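Local coordinates for UDP-N-acetylglucosamine 2-epimerase (Listeria monocytogenes, PDB 3OT5), which probably catalyses the reversible epimerisation at C2 that interconverts UDP-N-acetylglucosamine and UDP-N-acetylmannosamine, at residues 28-33 with 115-120; 42-47 with 78-83. All coordinates share one frame; numbering follows the deposited sequence.

Both interactions lie in the N-terminal half of the chain, and their centres are about 13 Å apart. Interaction 1 pairs strands 28-34 and 117-121, neighbours inside a parallel sheet of the Rossmann type. Interaction 2 joins helix 37-51, which directly follows strand 28-34, to the loop between helix 72-77 and strand 84-85. In sequence, interaction 2 is nested inside the loop that interaction 1 closes. The two touch where Met-43, Leu-46 and Val-47 of the helix reach the sheet face carrying Ser-32 and Leu-119. Helix 37-51 thus lies on one face of the sheet and meets the 78-83 loop through Ala-44, Pro-45 and Val-47, all within one Rossmann-type alpha/beta/alpha domain.

Interaction 1 of 2, residues 28-33 with 115-120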
loop_
_atom_site.group_PDB
_atom_site.type_symbol
_atom_site.label_atom_id
_atom_site.label_comp_id
_atom_site.label_asym_id
_atom_site.label_seq_id
_atom_site.Cartn_x
_atom_site.Cartn_y
_atom_site.Cartn_z
ATOM N N ILE A 28 -9.070 25.495 -6.033
ATOM C CA ILE A 28 -9.720 24.469 -5.252
ATOM C C ILE A 28 -8.693 24.175 -4.166
ATOM O O ILE A 28 -7.611 23.661 -4.459
ATOM C CB ILE A 28 -9.997 23.198 -6.064
ATOM C CG1 ILE A 28 -10.888 23.530 -7.267
ATOM C CG2 ILE A 28 -10.650 22.132 -5.173
ATOM C CD1 ILE A 28 -11.176 22.338 -8.162
ATOM N N LYS A 29 -8.992 24.553 -2.925
ATOM C CA LYS A 29 -8.053 24.323 -1.844
ATOM C C LYS A 29 -8.277 22.941 -1.276
ATOM O O LYS A 29 -9.309 22.674 -0.693
ATOM C CB LYS A 29 -8.166 25.397 -0.757
ATOM C CG LYS A 29 -7.129 25.226 0.356
ATOM C CD LYS A 29 -7.093 26.434 1.274
ATOM C CE LYS A 29 -5.925 26.361 2.238
ATOM N NZ LYS A 29 -5.842 27.558 3.106
ATOM N N VAL A 30 -7.302 22.065 -1.484
ATOM C CA VAL A 30 -7.365 20.684 -1.017
ATOM C C VAL A 30 -6.419 20.470 0.154
ATOM O O VAL A 30 -5.222 20.742 0.060
ATOM C CB VAL A 30 -6.945 19.702 -2.091
ATOM C CG1 VAL A 30 -7.060 18.257 -1.555
ATOM C CG2 VAL A 30 -7.773 19.883 -3.353
ATOM N N MET A 31 -6.971 19.980 1.249
ATOM C CA MET A 31 -6.219 19.698 2.445
ATOM C C MET A 31 -6.073 18.199 2.532
ATOM O O MET A 31 -7.053 17.502 2.683
ATOM C CB MET A 31 -6.957 20.224 3.678
ATOM C CG MET A 31 -6.259 19.914 4.964
ATOM S SD MET A 31 -7.097 20.585 6.394
ATOM C CE MET A 31 -6.957 22.341 6.062
ATOM N N SER A 32 -4.840 17.716 2.429
ATOM C CA SER A 32 -4.556 16.288 2.496
ATOM C C SER A 32 -4.006 15.968 3.859
ATOM O O SER A 32 -3.011 16.554 4.298
ATOM C CB SER A 32 -3.569 15.888 1.408
ATOM O OG SER A 32 -4.144 16.141 0.136
ATOM N N ILE A 33 -4.666 15.045 4.539
ATOM C CA ILE A 33 -4.261 14.674 5.866
ATOM C C ILE A 33 -3.657 13.289 5.906
ATOM O O ILE A 33 -4.241 12.332 5.394
ATOM C CB ILE A 33 -5.473 14.651 6.813
ATOM C CG1 ILE A 33 -6.210 15.986 6.778
ATOM C CG2 ILE A 33 -5.032 14.326 8.235
ATOM C CD1 ILE A 33 -7.432 16.014 7.646
ATOM N N PRO A 115 -10.456 24.957 3.827
ATOM C CA PRO A 115 -10.293 24.304 2.555
ATOM C C PRO A 115 -11.627 23.938 1.943
ATOM O O PRO A 115 -12.632 23.795 2.645
ATOM C CB PRO A 115 -9.559 23.017 2.919
ATOM C CG PRO A 115 -10.006 22.724 4.310
ATOM C CD PRO A 115 -10.046 24.084 4.942
ATOM N N ASP A 116 -11.620 23.781 0.628
ATOM C CA ASP A 116 -12.803 23.376 -0.100
ATOM C C ASP A 116 -13.032 21.886 0.068
ATOM O O ASP A 116 -14.156 21.409 0.014
ATOM C CB ASP A 116 -12.614 23.698 -1.557
ATOM C CG ASP A 116 -12.475 25.165 -1.785
ATOM O OD1 ASP A 116 -13.185 25.924 -1.099
ATOM O OD2 ASP A 116 -11.674 25.565 -2.639
ATOM N N ILE A 117 -11.958 21.141 0.276
ATOM C CA ILE A 117 -12.095 19.714 0.418
ATOM C C ILE A 117 -10.958 19.167 1.212
ATOM O O ILE A 117 -9.824 19.622 1.103
ATOM C CB ILE A 117 -12.184 19.020 -0.954
ATOM C CG1 ILE A 117 -12.408 17.510 -0.796
ATOM C CG2 ILE A 117 -10.920 19.279 -1.782
ATOM C CD1 ILE A 117 -12.624 16.806 -2.117
ATOM N N VAL A 118 -11.279 18.184 2.032
ATOM C CA VAL A 118 -10.299 17.533 2.857
ATOM C C VAL A 118 -10.225 16.098 2.396
ATOM O O VAL A 118 -11.270 15.460 2.174
ATOM C CB VAL A 118 -10.686 17.576 4.326
ATOM C CG1 VAL A 118 -9.602 16.884 5.177
ATOM C CG2 VAL A 118 -10.860 19.012 4.766
ATOM N N LEU A 119 -9.000 15.596 2.233
ATOM C CA LEU A 119 -8.806 14.222 1.800
ATOM C C LEU A 119 -8.186 13.429 2.916
ATOM O O LEU A 119 -7.126 13.796 3.447
ATOM C CB LEU A 119 -7.926 14.126 0.555
ATOM C CG LEU A 119 -8.415 14.897 -0.664
ATOM C CD1 LEU A 119 -7.386 14.805 -1.789
ATOM C CD2 LEU A 119 -9.789 14.393 -1.100
ATOM N N VAL A 120 -8.879 12.355 3.290
ATOM C CA VAL A 120 -8.414 11.450 4.325
ATOM C C VAL A 120 -8.195 10.127 3.616
ATOM O O VAL A 120 -8.816 9.829 2.561
ATOM C CB VAL A 120 -9.406 11.338 5.498
ATOM C CG1 VAL A 120 -9.627 12.760 6.170
ATOM C CG2 VAL A 120 -10.710 10.766 5.034
#
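Met-31 is held through its backbone to two residues of strand 117-121. Its N donates to Ile-117 O at 2.9 Å, and its O accepts from Leu-119 N at 2.8 Å. Ile-33 N continues the pattern to Leu-119 O. The two strands run parallel, with their axes turned by 24°.

The packing is tightest at the C-terminal end and on the face of Val-30. Ile-33 CD1 presses on Val-118 CG1 at 3.4 Å, closer than usual for two carbons. Ile-33 CG1 stands anti to the carbonyl carbon (chi1 -55°), and its extended tip continues to Val-118. This side of the sheet is closed by helices 95-113 and 125-136. On the other face Val-30 CG1 meets Leu-119 CD1 at 3.5 Å, while Val-30 CG2 lies beside Ile-117 CG2. Helix 37-51 packs over this face.

The N-terminal end is more open and more polar. Lys-29 and Asp-116 are partly exposed. The backbone N of Lys-29 donates to Asp-116 OD2 at 2.9 Å, reaching the carboxylate from above its plane. Lys-29 O takes two donors, Asp-116 N and Ile-117 N. The lysine chain stretches past Pro-115, and its NZ forms a salt bridge with Glu-113. Pro-115 also receives the methyl of Met-31, with CE 3.5 Å from CG. The bend at the last torsion of Met-31 (chi3 -64°) turns that methyl to the proline ring.

Strand 28-34 also bonds along its other edge to strand 57-63. It is therefore an inner strand, and the sheet has the 3-2-1-4-5-6 order of a Rossmann fold, with one further strand, 194-196, at its end.

Interaction 2 of 2, residues 42-47 with 78-83; sequences KMAPLV and FDIKPD
Ala-44 packs against one face of the Phe-78 ring. Its CB lies over the ring centre, 3.3 Å from the centroid and 14° off the normal, a CH-pi contact. The ring's CE1 reaches further along the helix, to CD of Pro-45 at 4.0 Å. Thr-207 of helix 200-208 also touches Phe-78.

Ile-80 supplies the second half of the contact. Its CB directs the chain toward helix 37-51. Chi1 of -70° sets CG1 opposite the carbonyl carbon, and it comes within 4.1 Å of Val-47 CG1. Beyond it the chain is extended, which carries CD1 to the helix surface, where it touches both Ala-44 and Val-47. There CD1 meets Ala-44 CB at 3.7 Å and Val-47 CB at 3.8 Å.

Between Phe-78 and Ile-80 the chain leaves helix 72-77 through a Schellman motif, with Asp-79 as its C-prime residue at positive phi. Ile-80 N bonds back to Leu-75 O, and Asp-79 N to Glu-76 O. The loop then leads on to edge strand 84-85 of the Rossmann-type sheet. No hydrogen bond joins the two segments, and all five touching residues are buried. Val-47 packs in addition on Ser-59 and Val-61 of strand 57-63.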
loop_
_atom_site.group_PDB
_atom_site.type_symbol
_atom_site.label_atom_id
_atom_site.label_comp_id
_atom_site.label_asym_id
_atom_site.label_seq_id
_atom_site.Cartn_x
_atom_site.Cartn_y
_atom_site.Cartn_z
ATOM N N LYS A 42 1.179 6.661 0.318
ATOM C CA LYS A 42 -0.018 6.564 -0.516
ATOM C C LYS A 42 -0.661 7.920 -0.816
ATOM O O LYS A 42 -1.367 8.034 -1.802
ATOM C CB LYS A 42 -1.077 5.647 0.126
ATOM C CG LYS A 42 -0.708 4.166 0.183
ATOM C CD LYS A 42 -1.847 3.314 0.758
ATOM C CE LYS A 42 -1.541 1.822 0.640
ATOM N NZ LYS A 42 -2.595 0.935 1.261
ATOM N N MET A 43 -0.436 8.926 0.028
ATOM C CA MET A 43 -1.010 10.265 -0.187
ATOM C C MET A 43 -0.051 11.199 -0.921
ATOM O O MET A 43 -0.502 12.093 -1.642
ATOM C CB MET A 43 -1.455 10.917 1.134
ATOM C CG MET A 43 -2.642 10.224 1.796
ATOM S SD MET A 43 -4.201 10.372 0.901
ATOM C CE MET A 43 -4.714 12.018 1.363
ATOM N N ALA A 44 1.253 10.990 -0.748
ATOM C CA ALA A 44 2.269 11.822 -1.421
ATOM C C ALA A 44 2.019 11.991 -2.930
ATOM O O ALA A 44 2.011 13.115 -3.418
ATOM C CB ALA A 44 3.669 11.265 -1.183
ATOM N N PRO A 45 1.791 10.879 -3.669
ATOM C CA PRO A 45 1.559 10.976 -5.106
ATOM C C PRO A 45 0.397 11.894 -5.453
ATOM O O PRO A 45 0.433 12.606 -6.451
ATOM C CB PRO A 45 1.220 9.531 -5.509
ATOM C CG PRO A 45 1.749 8.707 -4.474
ATOM C CD PRO A 45 1.630 9.500 -3.205
ATOM N N LEU A 46 -0.634 11.848 -4.625
ATOM C CA LEU A 46 -1.813 12.667 -4.805
ATOM C C LEU A 46 -1.412 14.126 -4.573
ATOM O O LEU A 46 -1.802 15.026 -5.334
ATOM C CB LEU A 46 -2.895 12.202 -3.832
ATOM C CG LEU A 46 -4.344 12.648 -3.997
ATOM C CD1 LEU A 46 -4.847 12.350 -5.407
ATOM C CD2 LEU A 46 -5.199 11.928 -2.947
ATOM N N VAL A 47 -0.606 14.365 -3.546
ATOM C CA VAL A 47 -0.144 15.718 -3.269
ATOM C C VAL A 47 0.688 16.205 -4.465
ATOM O O VAL A 47 0.509 17.342 -4.920
ATOM C CB VAL A 47 0.654 15.810 -1.963
ATOM C CG1 VAL A 47 1.246 17.205 -1.795
ATOM C CG2 VAL A 47 -0.241 15.450 -0.785
ATOM N N PHE A 78 9.400 12.839 -1.937
ATOM C CA PHE A 78 8.382 13.461 -2.785
ATOM C C PHE A 78 8.509 14.991 -2.807
ATOM O O PHE A 78 7.731 15.672 -3.479
ATOM C CB PHE A 78 6.978 13.047 -2.312
ATOM C CG PHE A 78 6.645 11.603 -2.583
ATOM C CD1 PHE A 78 5.850 11.255 -3.667
ATOM C CD2 PHE A 78 7.135 10.591 -1.769
ATOM C CE1 PHE A 78 5.542 9.928 -3.930
ATOM C CE2 PHE A 78 6.830 9.260 -2.024
ATOM C CZ PHE A 78 6.035 8.929 -3.108
ATOM N N ASP A 79 9.497 15.523 -2.085
ATOM C CA ASP A 79 9.725 16.963 -2.001
ATOM C C ASP A 79 8.413 17.652 -1.625
ATOM O O ASP A 79 7.876 18.468 -2.372
ATOM C CB ASP A 79 10.278 17.504 -3.322
ATOM C CG ASP A 79 10.758 18.934 -3.211
ATOM O OD1 ASP A 79 10.589 19.541 -2.134
ATOM O OD2 ASP A 79 11.320 19.448 -4.202
ATOM N N ILE A 80 7.901 17.282 -0.460
ATOM C CA ILE A 80 6.650 17.801 0.061
ATOM C C ILE A 80 6.877 18.523 1.365
ATOM O O ILE A 80 7.255 17.919 2.364
ATOM C CB ILE A 80 5.642 16.664 0.328
ATOM C CG1 ILE A 80 5.149 16.068 -0.988
ATOM C CG2 ILE A 80 4.448 17.178 1.108
ATOM C CD1 ILE A 80 4.144 14.938 -0.816
ATOM N N LYS A 81 6.655 19.826 1.349
ATOM C CA LYS A 81 6.806 20.623 2.537
ATOM C C LYS A 81 5.448 20.551 3.213
ATOM O O LYS A 81 4.461 20.971 2.622
ATOM C CB LYS A 81 7.112 22.074 2.166
ATOM C CG LYS A 81 8.263 22.277 1.175
ATOM C CD LYS A 81 9.609 21.820 1.708
ATOM C CE LYS A 81 10.711 22.137 0.694
ATOM N NZ LYS A 81 12.077 21.763 1.162
ATOM N N PRO A 82 5.373 19.983 4.432
ATOM C CA PRO A 82 4.074 19.929 5.102
ATOM C C PRO A 82 3.680 21.324 5.592
ATOM O O PRO A 82 4.531 22.052 6.091
ATOM C CB PRO A 82 4.326 18.987 6.273
ATOM C CG PRO A 82 5.763 19.143 6.579
ATOM C CD PRO A 82 6.448 19.425 5.272
ATOM N N ASP A 83 2.411 21.696 5.448
ATOM C CA ASP A 83 1.967 23.034 5.864
ATOM C C ASP A 83 1.664 23.142 7.361
ATOM O O ASP A 83 1.984 24.146 7.999
ATOM C CB ASP A 83 0.746 23.487 5.051
ATOM C CG ASP A 83 1.018 23.527 3.558
ATOM O OD1 ASP A 83 0.985 24.634 2.978
ATOM O OD2 ASP A 83 1.326 22.465 2.971
#